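Local coordinates for protein transcriptional anti-antiactivator ExsC (Pseudomonas aeruginosa, PDB 3KXY) that binds the antiactivator ExsD and inhibits its activity, leading to ExsA-mediated transcription in the regulation of the type III secretion system, at residues F82-F86 against Q96-Q100; L10-F14 against L106-E112; F35-V41 against L119-E123. The protein carries 2 engineered substitutions. One frame throughout, in Å; residues are numbered along the deposited sequence.

Interaction 1. Residues F82-F86 against Q96-Q100; sequences FDLHF and QLYAQ
A β-hairpin at the edge of the antiparallel sheet begins to pair here, at the end away from its turn, with Phe86 paired to Leu97 and His85 to Tyr98 between strands 85-89 and 94-102. The Tyr98 N–H donates to His85 O over 3.0 Å in the hydrogen-bonded pair. Phe86 and Leu97 form the next, non-hydrogen-bonded pair, where Phe86 CA approaches Gln96 O at 3.3 Å in a CA-H...O contact. Two faces of the hairpin result. On one, Phe86 and Leu97 lie side by side and point the same way, and the methyl CD2 of Leu97 sits over the middle of the Phe86 ring, 3.4 Å from its centroid and 9° off the ring normal. Phe75 and Trp125 meet the same ring edge-to-face, while Leu97 also reaches Leu118 of helix 108-128. Beyond this pair the apolar face runs on to Leu84, whose CD2 meets Ala99 CB at 3.5 Å. On the other face His85 and Tyr98 cross obliquely, their ring planes 50° apart. The His85 CG stands between its backbone N and carbonyl carbon (chi1 67°), which turns the imidazole back over the neighbouring strand, and Tyr98 CB lies 4.0 Å from the centroid, over one ring face. Tyr98 OH donates to Gln96 OE1 at 2.7 Å, in the carbonyl plane on a lone pair. His85 stacks on His85 of the second subunit, and Asp83 forms a salt bridge with Arg51 of that subunit. An apolar face turned to a helix and a face of His85 and Tyr98 turned to a partner subunit suit the dimeric CesT-family chaperone fold.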
ATOM      1  N   PHE J  82       4.237   2.944   9.217  1.00 78.53           N
ATOM      2  CA  PHE J  82       3.531   1.823   9.825  1.00 73.13           C
ATOM      3  C   PHE J  82       3.367   0.662   8.850  1.00 75.74           C
ATOM      4  O   PHE J  82       2.913  -0.416   9.232  1.00 80.84           O
ATOM      5  CB  PHE J  82       2.156   2.268  10.328  1.00 70.79           C
ATOM      6  CG  PHE J  82       2.181   3.549  11.114  1.00 73.39           C
ATOM      7  CD1 PHE J  82       2.534   3.551  12.452  1.00 73.47           C
ATOM      8  CD2 PHE J  82       1.846   4.752  10.512  1.00 76.17           C
ATOM      9  CE1 PHE J  82       2.557   4.731  13.177  1.00 74.19           C
ATOM     10  CE2 PHE J  82       1.867   5.934  11.231  1.00 76.84           C
ATOM     11  CZ  PHE J  82       2.224   5.923  12.565  1.00 75.63           C
ATOM     12  N   ASP J  83       3.738   0.889   7.593  1.00 73.00           N
ATOM     13  CA  ASP J  83       3.541  -0.103   6.538  1.00 71.59           C
ATOM     14  C   ASP J  83       2.065  -0.462   6.395  1.00 70.67           C
ATOM     15  O   ASP J  83       1.714  -1.625   6.194  1.00 70.09           O
ATOM     16  CB  ASP J  83       4.370  -1.361   6.806  1.00 73.19           C
ATOM     17  CG  ASP J  83       5.851  -1.145   6.568  1.00 80.34           C
ATOM     18  OD1 ASP J  83       6.204  -0.238   5.783  1.00 81.20           O
ATOM     19  OD2 ASP J  83       6.661  -1.886   7.161  1.00 84.01           O
ATOM     20  N   LEU J  84       1.209   0.549   6.503  1.00 70.60           N
ATOM     21  CA  LEU J  84      -0.233   0.364   6.399  1.00 71.25           C
ATOM     22  C   LEU J  84      -0.869   1.590   5.758  1.00 74.48           C
ATOM     23  O   LEU J  84      -0.519   2.722   6.089  1.00 75.71           O
ATOM     24  CB  LEU J  84      -0.841   0.147   7.788  1.00 71.38           C
ATOM     25  CG  LEU J  84      -0.331  -1.034   8.617  1.00 68.39           C
ATOM     26  CD1 LEU J  84      -0.651  -0.836  10.091  1.00 67.59           C
ATOM     27  CD2 LEU J  84      -0.909  -2.342   8.106  1.00 65.63           C
ATOM     28  N   HIS J  85      -1.806   1.368   4.842  1.00 74.17           N
ATOM     29  CA  HIS J  85      -2.532   2.475   4.230  1.00 72.81           C
ATOM     30  C   HIS J  85      -4.036   2.212   4.191  1.00 71.92           C
ATOM     31  O   HIS J  85      -4.477   1.063   4.214  1.00 65.12           O
ATOM     32  CB  HIS J  85      -1.990   2.786   2.830  1.00 72.15           C
ATOM     33  CG  HIS J  85      -2.230   1.701   1.828  1.00 73.21           C
ATOM     34  ND1 HIS J  85      -1.339   0.670   1.622  1.00 76.02           N
ATOM     35  CD2 HIS J  85      -3.252   1.494   0.965  1.00 76.61           C
ATOM     36  CE1 HIS J  85      -1.805  -0.131   0.680  1.00 76.88           C
ATOM     37  NE2 HIS J  85      -2.965   0.347   0.265  1.00 78.92           N
ATOM     38  N   PHE J  86      -4.816   3.288   4.137  1.00 77.34           N
ATOM     39  CA  PHE J  86      -6.271   3.188   4.157  1.00 80.14           C
ATOM     40  C   PHE J  86      -6.871   3.024   2.766  1.00 83.66           C
ATOM     41  O   PHE J  86      -6.318   3.499   1.775  1.00 86.44           O
ATOM     42  CB  PHE J  86      -6.886   4.416   4.835  1.00 82.14           C
ATOM     43  CG  PHE J  86      -6.788   4.398   6.331  1.00 80.67           C
ATOM     44  CD1 PHE J  86      -7.755   3.764   7.092  1.00 80.88           C
ATOM     45  CD2 PHE J  86      -5.733   5.018   6.977  1.00 80.20           C
ATOM     46  CE1 PHE J  86      -7.670   3.747   8.471  1.00 80.99           C
ATOM     47  CE2 PHE J  86      -5.642   5.005   8.355  1.00 80.66           C
ATOM     48  CZ  PHE J  86      -6.612   4.368   9.104  1.00 80.73           C
ATOM     49  N   GLN J  96     -10.928   0.244   5.166  1.00 73.78           N
ATOM     50  CA  GLN J  96     -10.008  -0.885   5.259  1.00 77.07           C
ATOM     51  C   GLN J  96      -8.541  -0.477   5.368  1.00 81.73           C
ATOM     52  O   GLN J  96      -8.100   0.477   4.728  1.00 87.31           O
ATOM     53  CB  GLN J  96     -10.192  -1.815   4.058  1.00 78.39           C
ATOM     54  CG  GLN J  96     -11.580  -2.420   3.945  1.00 82.21           C
ATOM     55  CD  GLN J  96     -11.775  -3.182   2.651  1.00 81.09           C
ATOM     56  OE1 GLN J  96     -11.038  -2.985   1.687  1.00 78.20           O
ATOM     57  NE2 GLN J  96     -12.773  -4.058   2.622  1.00 83.02           N
ATOM     58  N   LEU J  97      -7.794  -1.210   6.186  1.00 76.67           N
ATOM     59  CA  LEU J  97      -6.346  -1.070   6.240  1.00 72.80           C
ATOM     60  C   LEU J  97      -5.714  -2.192   5.430  1.00 69.57           C
ATOM     61  O   LEU J  97      -6.188  -3.326   5.459  1.00 70.59           O
ATOM     62  CB  LEU J  97      -5.845  -1.125   7.685  1.00 70.05           C
ATOM     63  CG  LEU J  97      -6.036   0.129   8.539  1.00 69.71           C
ATOM     64  CD1 LEU J  97      -5.568  -0.121   9.964  1.00 67.93           C
ATOM     65  CD2 LEU J  97      -5.289   1.301   7.928  1.00 70.72           C
ATOM     66  N   TYR J  98      -4.646  -1.878   4.705  1.00 67.23           N
ATOM     67  CA  TYR J  98      -3.980  -2.879   3.884  1.00 66.34           C
ATOM     68  C   TYR J  98      -2.528  -3.087   4.301  1.00 71.89           C
ATOM     69  O   TYR J  98      -1.796  -2.130   4.552  1.00 75.45           O
ATOM     70  CB  TYR J  98      -4.056  -2.505   2.402  1.00 66.89           C
ATOM     71  CG  TYR J  98      -5.448  -2.157   1.930  1.00 69.13           C
ATOM     72  CD1 TYR J  98      -6.452  -3.117   1.891  1.00 67.70           C
ATOM     73  CD2 TYR J  98      -5.758  -0.869   1.518  1.00 73.24           C
ATOM     74  CE1 TYR J  98      -7.727  -2.799   1.461  1.00 66.22           C
ATOM     75  CE2 TYR J  98      -7.028  -0.543   1.084  1.00 74.88           C
ATOM     76  CZ  TYR J  98      -8.009  -1.511   1.059  1.00 70.29           C
ATOM     77  OH  TYR J  98      -9.273  -1.183   0.629  1.00 72.11           O
ATOM     78  N   ALA J  99      -2.126  -4.350   4.375  1.00 72.97           N
ATOM     79  CA  ALA J  99      -0.748  -4.714   4.668  1.00 74.71           C
ATOM     80  C   ALA J  99      -0.321  -5.823   3.719  1.00 75.89           C
ATOM     81  O   ALA J  99      -1.126  -6.675   3.350  1.00 78.27           O
ATOM     82  CB  ALA J  99      -0.616  -5.171   6.107  1.00 76.24           C
ATOM     83  N   GLN J 100       0.945  -5.810   3.318  1.00 75.95           N
ATOM     84  CA  GLN J 100       1.442  -6.820   2.392  1.00 76.09           C
ATOM     85  C   GLN J 100       2.725  -7.472   2.892  1.00 71.72           C
ATOM     86  O   GLN J 100       3.483  -6.876   3.657  1.00 63.71           O
ATOM     87  CB  GLN J 100       1.653  -6.222   0.999  1.00 79.94           C
ATOM     88  CG  GLN J 100       2.691  -5.117   0.943  1.00 87.37           C
ATOM     89  CD  GLN J 100       2.857  -4.552  -0.454  1.00 95.66           C
ATOM     90  OE1 GLN J 100       2.001  -4.742  -1.319  1.00 97.14           O
ATOM     91  NE2 GLN J 100       3.963  -3.853  -0.681  1.00 98.26           N
TER

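Interaction 2. Residues L10-F14 against L106-E112; sequences LLAEF and LTLECFE
Leu10 and Leu108 mark the nearest backbone approach, their CA atoms 6.0 Å apart, where the axes of segments 10-14 and 108-112 pass 10.5 Å from each other at a crossing angle of -69°. This is a steep helix-helix packing between the first and last helices of the CesT-family chaperone fold. Leu10 leads from the N-terminal helix. Its CG is anti to the backbone N (chi1 -176°), a torsion that carries the two methyl groups across the gap: CD1 settles on the turn before helix 108-128, 3.8 Å from Leu106 CD1, and CD2 lies over one face of the Phe111 ring, 4.1 Å from its centroid. Phe14, one turn along, receives the edge of that same aromatic ring. The Phe14 and Phe111 planes stand 83° apart in a T-shaped pair, centroids 5.1 Å from each other, with Phe111 CE2 above the middle of the Phe14 face. Phe111 is thus gripped by a methyl over its face and by an aromatic ring at its edge, and Leu11 CD2 adds an oblique contact at its CZ. Toward the outside the two branches of Leu108 part company, CD1 resting near Phe14 CB and CD2 against the carboxylate end of Glu13. The start of helix 108-128 is capped by Thr107, whose OG1 accepts from Cys110 N at 3.2 Å. An aromatic side chain from the chain of a different protein also meets Phe14. At the rim, Glu112 OE2, salt-bridged to Arg17, lies in the plane of the Phe14 ring, 3.6 Å from CD1.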
ATOM      1  N   LEU J  10       1.743 -22.726   5.510  1.00 71.83           N
ATOM      2  CA  LEU J  10       1.870 -21.740   6.573  1.00 70.45           C
ATOM      3  C   LEU J  10       0.531 -21.520   7.271  1.00 68.51           C
ATOM      4  O   LEU J  10       0.478 -21.348   8.489  1.00 71.03           O
ATOM      5  CB  LEU J  10       2.407 -20.421   6.008  1.00 69.10           C
ATOM      6  CG  LEU J  10       2.696 -19.276   6.982  1.00 67.94           C
ATOM      7  CD1 LEU J  10       3.712 -18.317   6.383  1.00 69.98           C
ATOM      8  CD2 LEU J  10       1.422 -18.539   7.365  1.00 66.53           C
ATOM      9  N   LEU J  11      -0.548 -21.527   6.495  1.00 60.98           N
ATOM     10  CA  LEU J  11      -1.882 -21.321   7.046  1.00 53.02           C
ATOM     11  C   LEU J  11      -2.366 -22.539   7.830  1.00 52.32           C
ATOM     12  O   LEU J  11      -3.186 -22.418   8.738  1.00 53.96           O
ATOM     13  CB  LEU J  11      -2.872 -20.966   5.935  1.00 52.61           C
ATOM     14  CG  LEU J  11      -2.639 -19.615   5.256  1.00 53.40           C
ATOM     15  CD1 LEU J  11      -3.528 -19.459   4.031  1.00 57.14           C
ATOM     16  CD2 LEU J  11      -2.863 -18.472   6.237  1.00 46.41           C
ATOM     17  N   ALA J  12      -1.855 -23.714   7.474  1.00 47.75           N
ATOM     18  CA  ALA J  12      -2.196 -24.936   8.190  1.00 44.00           C
ATOM     19  C   ALA J  12      -1.542 -24.939   9.568  1.00 53.62           C
ATOM     20  O   ALA J  12      -2.162 -25.324  10.560  1.00 56.18           O
ATOM     21  CB  ALA J  12      -1.768 -26.160   7.396  1.00 34.32           C
ATOM     22  N   GLU J  13      -0.284 -24.508   9.617  1.00 54.08           N
ATOM     23  CA  GLU J  13       0.447 -24.424  10.875  1.00 57.18           C
ATOM     24  C   GLU J  13      -0.134 -23.326  11.760  1.00 56.20           C
ATOM     25  O   GLU J  13      -0.242 -23.489  12.975  1.00 54.95           O
ATOM     26  CB  GLU J  13       1.933 -24.169  10.620  1.00 59.46           C
ATOM     27  CG  GLU J  13       2.779 -24.132  11.882  1.00 63.32           C
ATOM     28  CD  GLU J  13       4.250 -23.935  11.591  1.00 72.51           C
ATOM     29  OE1 GLU J  13       4.606 -23.794  10.402  1.00 82.92           O
ATOM     30  OE2 GLU J  13       5.052 -23.920  12.549  1.00 69.71           O
ATOM     31  N   PHE J  14      -0.508 -22.211  11.142  1.00 55.74           N
ATOM     32  CA  PHE J  14      -1.126 -21.101  11.857  1.00 55.88           C
ATOM     33  C   PHE J  14      -2.452 -21.527  12.473  1.00 59.86           C
ATOM     34  O   PHE J  14      -2.777 -21.143  13.596  1.00 62.72           O
ATOM     35  CB  PHE J  14      -1.346 -19.919  10.915  1.00 51.89           C
ATOM     36  CG  PHE J  14      -2.159 -18.805  11.515  1.00 51.68           C
ATOM     37  CD1 PHE J  14      -1.636 -18.011  12.520  1.00 53.63           C
ATOM     38  CD2 PHE J  14      -3.443 -18.546  11.065  1.00 55.40           C
ATOM     39  CE1 PHE J  14      -2.379 -16.984  13.071  1.00 56.10           C
ATOM     40  CE2 PHE J  14      -4.192 -17.517  11.611  1.00 55.57           C
ATOM     41  CZ  PHE J  14      -3.658 -16.736  12.615  1.00 52.07           C
ATOM     42  N   LEU J 106       8.046 -14.023   3.776  1.00 83.59           N
ATOM     43  CA  LEU J 106       6.839 -14.699   4.241  1.00 78.10           C
ATOM     44  C   LEU J 106       7.154 -15.925   5.092  1.00 79.13           C
ATOM     45  O   LEU J 106       7.431 -17.005   4.571  1.00 83.94           O
ATOM     46  CB  LEU J 106       5.953 -15.098   3.059  1.00 72.32           C
ATOM     47  CG  LEU J 106       4.676 -15.861   3.418  1.00 67.30           C
ATOM     48  CD1 LEU J 106       3.817 -15.044   4.367  1.00 66.88           C
ATOM     49  CD2 LEU J 106       3.896 -16.231   2.167  1.00 67.46           C
ATOM     50  N   THR J 107       7.113 -15.747   6.407  1.00 72.55           N
ATOM     51  CA  THR J 107       7.284 -16.852   7.336  1.00 70.32           C
ATOM     52  C   THR J 107       6.112 -16.858   8.307  1.00 68.46           C
ATOM     53  O   THR J 107       5.299 -15.934   8.307  1.00 69.99           O
ATOM     54  CB  THR J 107       8.600 -16.732   8.128  1.00 74.72           C
ATOM     55  OG1 THR J 107       8.565 -15.561   8.953  1.00 72.27           O
ATOM     56  CG2 THR J 107       9.787 -16.645   7.182  1.00 77.49           C
ATOM     57  N   LEU J 108       6.017 -17.900   9.126  1.00 65.89           N
ATOM     58  CA  LEU J 108       4.963 -17.967  10.128  1.00 63.80           C
ATOM     59  C   LEU J 108       5.087 -16.804  11.106  1.00 63.72           C
ATOM     60  O   LEU J 108       4.118 -16.088  11.358  1.00 62.96           O
ATOM     61  CB  LEU J 108       5.011 -19.296  10.883  1.00 62.85           C
ATOM     62  CG  LEU J 108       4.024 -19.443  12.043  1.00 59.42           C
ATOM     63  CD1 LEU J 108       2.590 -19.247  11.569  1.00 55.94           C
ATOM     64  CD2 LEU J 108       4.190 -20.794  12.715  1.00 62.33           C
ATOM     65  N   GLU J 109       6.288 -16.622  11.645  1.00 66.47           N
ATOM     66  CA  GLU J 109       6.550 -15.559  12.611  1.00 69.81           C
ATOM     67  C   GLU J 109       6.174 -14.190  12.057  1.00 68.66           C
ATOM     68  O   GLU J 109       5.559 -13.377  12.747  1.00 66.88           O
ATOM     69  CB  GLU J 109       8.025 -15.569  13.020  1.00 77.14           C
ATOM     70  CG  GLU J 109       8.421 -14.439  13.953  1.00 83.63           C
ATOM     71  CD  GLU J 109       9.888 -14.490  14.332  1.00 93.09           C
ATOM     72  OE1 GLU J 109      10.572 -15.452  13.923  1.00 97.83           O
ATOM     73  OE2 GLU J 109      10.355 -13.572  15.036  1.00 94.77           O
ATOM     74  N   CYS J 110       6.547 -13.945  10.807  1.00 70.92           N
ATOM     75  CA  CYS J 110       6.275 -12.669  10.159  1.00 68.73           C
ATOM     76  C   CYS J 110       4.784 -12.492   9.876  1.00 69.77           C
ATOM     77  O   CYS J 110       4.247 -11.391  10.001  1.00 67.96           O
ATOM     78  CB  CYS J 110       7.082 -12.554   8.864  1.00 63.53           C
ATOM     79  SG  CYS J 110       6.889 -10.982   8.000  1.00 92.96           S
ATOM     80  N   PHE J 111       4.120 -13.582   9.500  1.00 70.07           N
ATOM     81  CA  PHE J 111       2.692 -13.551   9.202  1.00 70.48           C
ATOM     82  C   PHE J 111       1.864 -13.204  10.434  1.00 69.69           C
ATOM     83  O   PHE J 111       0.957 -12.372  10.370  1.00 64.93           O
ATOM     84  CB  PHE J 111       2.229 -14.892   8.629  1.00 71.80           C
ATOM     85  CG  PHE J 111       0.736 -15.008   8.490  1.00 69.16           C
ATOM     86  CD1 PHE J 111       0.080 -14.429   7.419  1.00 66.51           C
ATOM     87  CD2 PHE J 111      -0.010 -15.699   9.431  1.00 68.52           C
ATOM     88  CE1 PHE J 111      -1.292 -14.533   7.289  1.00 67.21           C
ATOM     89  CE2 PHE J 111      -1.383 -15.808   9.306  1.00 65.47           C
ATOM     90  CZ  PHE J 111      -2.024 -15.223   8.235  1.00 64.99           C
ATOM     91  N   GLU J 112       2.175 -13.849  11.553  1.00 71.14           N
ATOM     92  CA  GLU J 112       1.461 -13.601  12.800  1.00 66.81           C
ATOM     93  C   GLU J 112       1.718 -12.188  13.309  1.00 62.24           C
ATOM     94  O   GLU J 112       0.813 -11.531  13.824  1.00 62.30           O
ATOM     95  CB  GLU J 112       1.851 -14.630  13.863  1.00 65.64           C
ATOM     96  CG  GLU J 112       1.368 -16.043  13.570  1.00 68.23           C
ATOM     97  CD  GLU J 112       1.607 -16.993  14.728  1.00 75.47           C
ATOM     98  OE1 GLU J 112       2.119 -16.540  15.773  1.00 83.11           O
ATOM     99  OE2 GLU J 112       1.282 -18.192  14.596  1.00 73.92           O
TER

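Interaction 3. Residues F35-V41 against L119-E123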
ATOM      1  N   PHE J  35     -12.432 -11.689  13.692  1.00 66.00           N
ATOM      2  CA  PHE J  35     -11.884 -11.556  15.040  1.00 66.41           C
ATOM      3  C   PHE J  35     -12.841 -10.832  15.982  1.00 71.16           C
ATOM      4  O   PHE J  35     -13.310  -9.734  15.681  1.00 75.30           O
ATOM      5  CB  PHE J  35     -10.542 -10.825  14.998  1.00 64.22           C
ATOM      6  CG  PHE J  35      -9.504 -11.517  14.165  1.00 65.02           C
ATOM      7  CD1 PHE J  35      -8.652 -12.447  14.731  1.00 64.98           C
ATOM      8  CD2 PHE J  35      -9.386 -11.243  12.814  1.00 64.95           C
ATOM      9  CE1 PHE J  35      -7.699 -13.090  13.969  1.00 64.38           C
ATOM     10  CE2 PHE J  35      -8.437 -11.882  12.045  1.00 65.96           C
ATOM     11  CZ  PHE J  35      -7.591 -12.806  12.623  1.00 66.92           C
ATOM     12  N   ASP J  36     -13.119 -11.454  17.123  1.00 71.18           N
ATOM     13  CA  ASP J  36     -14.028 -10.888  18.116  1.00 76.09           C
ATOM     14  C   ASP J  36     -15.383 -10.519  17.518  1.00 82.67           C
ATOM     15  O   ASP J  36     -16.081  -9.646  18.035  1.00 83.31           O
ATOM     16  CB  ASP J  36     -13.398  -9.671  18.798  1.00 78.09           C
ATOM     17  CG  ASP J  36     -12.408 -10.056  19.881  1.00 82.26           C
ATOM     18  OD1 ASP J  36     -12.444 -11.219  20.337  1.00 82.68           O
ATOM     19  OD2 ASP J  36     -11.599  -9.193  20.283  1.00 84.81           O
ATOM     20  N   GLU J  37     -15.747 -11.190  16.429  1.00 88.02           N
ATOM     21  CA  GLU J  37     -17.036 -10.979  15.779  1.00 91.32           C
ATOM     22  C   GLU J  37     -17.204  -9.542  15.294  1.00 91.62           C
ATOM     23  O   GLU J  37     -18.320  -9.101  15.025  1.00 92.58           O
ATOM     24  CB  GLU J  37     -18.178 -11.328  16.737  1.00 95.97           C
ATOM     25  CG  GLU J  37     -17.992 -12.640  17.482  1.00101.57           C
ATOM     26  CD  GLU J  37     -19.081 -12.883  18.512  1.00108.93           C
ATOM     27  OE1 GLU J  37     -18.846 -13.665  19.457  1.00110.95           O
ATOM     28  OE2 GLU J  37     -20.171 -12.287  18.379  1.00111.17           O
ATOM     29  N   GLN J  38     -16.095  -8.816  15.182  1.00 92.71           N
ATOM     30  CA  GLN J  38     -16.149  -7.400  14.833  1.00 96.67           C
ATOM     31  C   GLN J  38     -15.222  -7.032  13.676  1.00 94.10           C
ATOM     32  O   GLN J  38     -15.631  -6.339  12.744  1.00100.12           O
ATOM     33  CB  GLN J  38     -15.831  -6.536  16.057  1.00103.38           C
ATOM     34  CG  GLN J  38     -16.824  -6.690  17.201  1.00110.56           C
ATOM     35  CD  GLN J  38     -16.438  -5.882  18.426  1.00114.46           C
ATOM     36  OE1 GLN J  38     -15.406  -5.212  18.442  1.00114.28           O
ATOM     37  NE2 GLN J  38     -17.268  -5.946  19.461  1.00115.90           N
ATOM     38  N   VAL J  39     -13.975  -7.491  13.739  1.00 85.06           N
ATOM     39  CA  VAL J  39     -12.989  -7.152  12.718  1.00 78.95           C
ATOM     40  C   VAL J  39     -12.757  -8.295  11.735  1.00 78.86           C
ATOM     41  O   VAL J  39     -12.200  -9.332  12.092  1.00 77.78           O
ATOM     42  CB  VAL J  39     -11.641  -6.758  13.344  1.00 76.88           C
ATOM     43  CG1 VAL J  39     -10.650  -6.367  12.259  1.00 74.57           C
ATOM     44  CG2 VAL J  39     -11.829  -5.622  14.335  1.00 80.94           C
ATOM     45  N   GLY J  40     -13.182  -8.094  10.491  1.00 80.76           N
ATOM     46  CA  GLY J  40     -12.993  -9.086   9.448  1.00 76.52           C
ATOM     47  C   GLY J  40     -11.694  -8.883   8.692  1.00 72.78           C
ATOM     48  O   GLY J  40     -11.358  -7.765   8.302  1.00 73.43           O
ATOM     49  N   VAL J  41     -10.959  -9.970   8.486  1.00 68.22           N
ATOM     50  CA  VAL J  41      -9.689  -9.915   7.774  1.00 66.15           C
ATOM     51  C   VAL J  41      -9.687 -10.899   6.608  1.00 68.14           C
ATOM     52  O   VAL J  41     -10.114 -12.041   6.751  1.00 68.42           O
ATOM     53  CB  VAL J  41      -8.502 -10.215   8.714  1.00 61.01           C
ATOM     54  CG1 VAL J  41      -7.198 -10.298   7.930  1.00 55.15           C
ATOM     55  CG2 VAL J  41      -8.410  -9.158   9.806  1.00 58.77           C
ATOM     56  N   LEU J 119      -4.376  -5.881  13.140  1.00 65.08           N
ATOM     57  CA  LEU J 119      -5.519  -5.889  14.044  1.00 64.08           C
ATOM     58  C   LEU J 119      -5.402  -4.787  15.096  1.00 64.70           C
ATOM     59  O   LEU J 119      -6.383  -4.110  15.404  1.00 63.92           O
ATOM     60  CB  LEU J 119      -5.666  -7.255  14.718  1.00 65.47           C
ATOM     61  CG  LEU J 119      -6.046  -8.424  13.803  1.00 66.14           C
ATOM     62  CD1 LEU J 119      -6.073  -9.734  14.575  1.00 66.52           C
ATOM     63  CD2 LEU J 119      -7.387  -8.167  13.131  1.00 63.57           C
ATOM     64  N   ASP J 120      -4.199  -4.610  15.640  1.00 62.90           N
ATOM     65  CA  ASP J 120      -3.948  -3.566  16.629  1.00 65.23           C
ATOM     66  C   ASP J 120      -4.394  -2.194  16.132  1.00 69.56           C
ATOM     67  O   ASP J 120      -5.048  -1.444  16.858  1.00 75.19           O
ATOM     68  CB  ASP J 120      -2.466  -3.519  17.006  1.00 70.48           C
ATOM     69  CG  ASP J 120      -2.085  -4.577  18.023  1.00 76.47           C
ATOM     70  OD1 ASP J 120      -0.873  -4.773  18.246  1.00 76.14           O
ATOM     71  OD2 ASP J 120      -2.994  -5.209  18.601  1.00 80.34           O
ATOM     72  N   HIS J 121      -4.034  -1.870  14.893  1.00 66.12           N
ATOM     73  CA  HIS J 121      -4.387  -0.583  14.305  1.00 66.10           C
ATOM     74  C   HIS J 121      -5.851  -0.532  13.884  1.00 67.39           C
ATOM     75  O   HIS J 121      -6.523   0.481  14.072  1.00 69.39           O
ATOM     76  CB  HIS J 121      -3.479  -0.272  13.113  1.00 65.43           C
ATOM     77  CG  HIS J 121      -2.095   0.139  13.503  1.00 65.22           C
ATOM     78  ND1 HIS J 121      -1.625   1.424  13.339  1.00 67.22           N
ATOM     79  CD2 HIS J 121      -1.082  -0.562  14.067  1.00 61.71           C
ATOM     80  CE1 HIS J 121      -0.381   1.495  13.777  1.00 67.78           C
ATOM     81  NE2 HIS J 121      -0.027   0.304  14.224  1.00 64.58           N
ATOM     82  N   ALA J 122      -6.339  -1.630  13.315  1.00 65.93           N
ATOM     83  CA  ALA J 122      -7.722  -1.712  12.864  1.00 64.66           C
ATOM     84  C   ALA J 122      -8.688  -1.477  14.019  1.00 65.45           C
ATOM     85  O   ALA J 122      -9.679  -0.763  13.875  1.00 67.99           O
ATOM     86  CB  ALA J 122      -7.989  -3.060  12.215  1.00 66.05           C
ATOM     87  N   GLU J 123      -8.394  -2.083  15.163  1.00 67.27           N
ATOM     88  CA  GLU J 123      -9.228  -1.926  16.348  1.00 70.15           C
ATOM     89  C   GLU J 123      -9.129  -0.510  16.896  1.00 69.78           C
ATOM     90  O   GLU J 123     -10.077   0.005  17.488  1.00 72.19           O
ATOM     91  CB  GLU J 123      -8.828  -2.936  17.425  1.00 70.11           C
ATOM     92  CG  GLU J 123      -9.077  -4.380  17.032  1.00 72.04           C
ATOM     93  CD  GLU J 123      -8.686  -5.357  18.119  1.00 74.36           C
ATOM     94  OE1 GLU J 123      -7.828  -5.007  18.957  1.00 69.17           O
ATOM     95  OE2 GLU J 123      -9.236  -6.478  18.134  1.00 81.69           O
TER
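Phe35 and Leu119 meet at about a right angle, the leucine coming down from helix 108-128 onto the flat side of the aromatic ring. Leu119 CD1 stands over the ring centre, 3.7 Å from the centroid and 8° off the normal, a clear CH-pi contact. The other branch, CD2, touches Phe35 CD2 and both valines, the nearest being Val41 CG2 at 3.6 Å. With CG anti to its carbonyl carbon (chi1 -67°), Leu119 can divide its two methyls between the ring and the valines. Val39 also divides its branches. CG1 faces Leu119 and, more distantly, Ala122 CB, while CG2 meets Glu123 CG, the two side chains crossing near perpendicular. A classic β-bulge, in which Gln38 and Val39 both face Phe35, shapes the turn into strand 39-46, and Phe35 O accepts from both backbone nitrogens. Phe35 itself pairs in an antiparallel ladder with a strand from the chain of a different protein, which extends the sheet across the interface. Above this apolar patch Asp36 OD2 and Glu123 OE2 approach to 4.2 Å with their carboxylate planes nearly parallel. Both acids have partners on that other protein, a polar side chain for Asp36 and a basic one for Glu123, and the paired negative charge would probably favour binding of basic groups there.

The three contacts spread along the sheet and its covering helix. Interactions 1 and 3 have centres about 13 Å apart and touch, Leu97 and Leu84 packing against the His121–Ala122 part of helix 108-128. Interaction 2 lies about 18 Å from the centre of either, at the start of the same helix, with nearest atoms about 7 Å from interaction 1 and about 6 Å from interaction 3. Along the chain, segments 10-14 and 35-41 come first, then the hairpin 82-100, then the two helix segments, so interactions 2 and 3 interlock in sequence and both enclose interaction 1. One long helix thereby ties the N-terminal helix to the sheet, whose far hairpin adjoins the second subunit.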